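Local atomic coordinates of oxamate amidohydrolase small chain (Klebsiella pneumoniae subsp. pneumoniae, PDB entry 5HFT), a protein that catalyses the hydrolysis of oxamate to oxalate in the uric acid degradation pathway, working as a heterodimer of a large and a small subunit. Residues G80-G84 with M158-G162. Residue numbers count along the deposited sequence, not the author numbering.
Sequences GSMGG and MGHAG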
# COMPACT_ATOMS: atom_id res chain seq x y z
N GLY C 80 -0.82 6.47 -6.72
CA GLY C 80 -1.41 5.97 -5.50
C GLY C 80 -1.53 7.06 -4.46
O GLY C 80 -0.66 7.92 -4.35
N SER C 81 -2.60 7.01 -3.67
CA SER C 81 -2.90 8.00 -2.65
C SER C 81 -2.90 7.29 -1.29
O SER C 81 -3.46 6.20 -1.16
CB SER C 81 -4.26 8.65 -2.97
OG SER C 81 -4.58 9.73 -2.10
N MET C 82 -2.25 7.89 -0.28
CA MET C 82 -2.23 7.33 1.08
C MET C 82 -2.78 8.35 2.07
O MET C 82 -2.25 9.46 2.20
CB MET C 82 -0.82 6.86 1.48
CG MET C 82 0.29 7.92 1.55
SD MET C 82 2.02 7.32 1.60
CE MET C 82 2.43 7.29 -0.12
N GLY C 83 -3.84 7.95 2.81
CA GLY C 83 -4.58 8.85 3.68
C GLY C 83 -5.73 9.54 2.97
O GLY C 83 -5.99 9.33 1.78
N GLY C 84 -6.44 10.38 3.71
CA GLY C 84 -7.59 11.10 3.19
C GLY C 84 -8.93 10.54 3.64
O GLY C 84 -9.93 11.26 3.72
N MET C 158 -6.50 15.75 2.42
CA MET C 158 -6.54 15.56 0.98
C MET C 158 -5.62 14.44 0.50
O MET C 158 -5.64 14.12 -0.69
CB MET C 158 -6.22 16.85 0.22
CG MET C 158 -7.30 17.94 0.20
SD MET C 158 -8.17 18.33 1.73
CE MET C 158 -9.27 19.63 1.17
N GLY C 159 -4.77 13.90 1.38
CA GLY C 159 -4.01 12.70 1.06
C GLY C 159 -2.55 12.96 0.71
O GLY C 159 -2.05 14.09 0.72
N HIS C 160 -1.87 11.85 0.42
CA HIS C 160 -0.51 11.85 -0.11
C HIS C 160 -0.52 10.98 -1.35
O HIS C 160 -0.83 9.79 -1.25
CB HIS C 160 0.50 11.27 0.88
CG HIS C 160 0.57 11.98 2.19
ND1 HIS C 160 0.07 13.25 2.39
CD2 HIS C 160 1.11 11.60 3.38
CE1 HIS C 160 0.29 13.62 3.64
NE2 HIS C 160 0.92 12.63 4.26
N ALA C 161 -0.19 11.56 -2.49
CA ALA C 161 -0.23 10.84 -3.75
C ALA C 161 1.15 10.85 -4.38
O ALA C 161 1.90 11.82 -4.25
CB ALA C 161 -1.29 11.43 -4.69
N GLY C 162 1.49 9.75 -5.06
CA GLY C 162 2.73 9.65 -5.79
C GLY C 162 2.42 9.15 -7.19
O GLY C 162 1.31 8.68 -7.46
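Main-chain hydrogen bonds join strand 76-82 to strand 160-166 in antiparallel fashion; the local axes approach to 4.4 Å at 157°. G80 and G162 form a hydrogen-bonded pair, with G162 N donating to G80 O (2.9 Å) and G80 N to G162 O (3.2 Å). Further along, M82 N gives a short bond to H160 O (2.6 Å), while the return bond from H160 N to M82 O (3.0 Å) is weak. Between them lies the non-hydrogen-bonded pair S81–A161, whose CA atoms make CA-H...O contacts: A161 CA to G80 O (3.0 Å) and S81 CA to H160 O (3.1 Å).

Side chains meet on both faces. S81 and A161 share one, their CB atoms 4.4 Å apart; on the other, M82 CG packs against H160 CB at 3.4 Å, and M82 also touches an apolar side chain of the large subunit. H160 ND1 makes a weak hydrogen bond to the preceding residue's carbonyl, G159 O (2.8 Å).

Past the paired residues, G83 and G84 run beside G159, all three at positive-phi backbone angles where a CB would jam against the preceding carbonyl O. G83 and G84 are inferred to bind substrate, and the M82 side chain lies about 5 Å from that of T1, the inferred nucleophile. The arrangement places the glycines following M82 at the probable active site of an Ntn-hydrolase of the gamma-glutamyltransferase family.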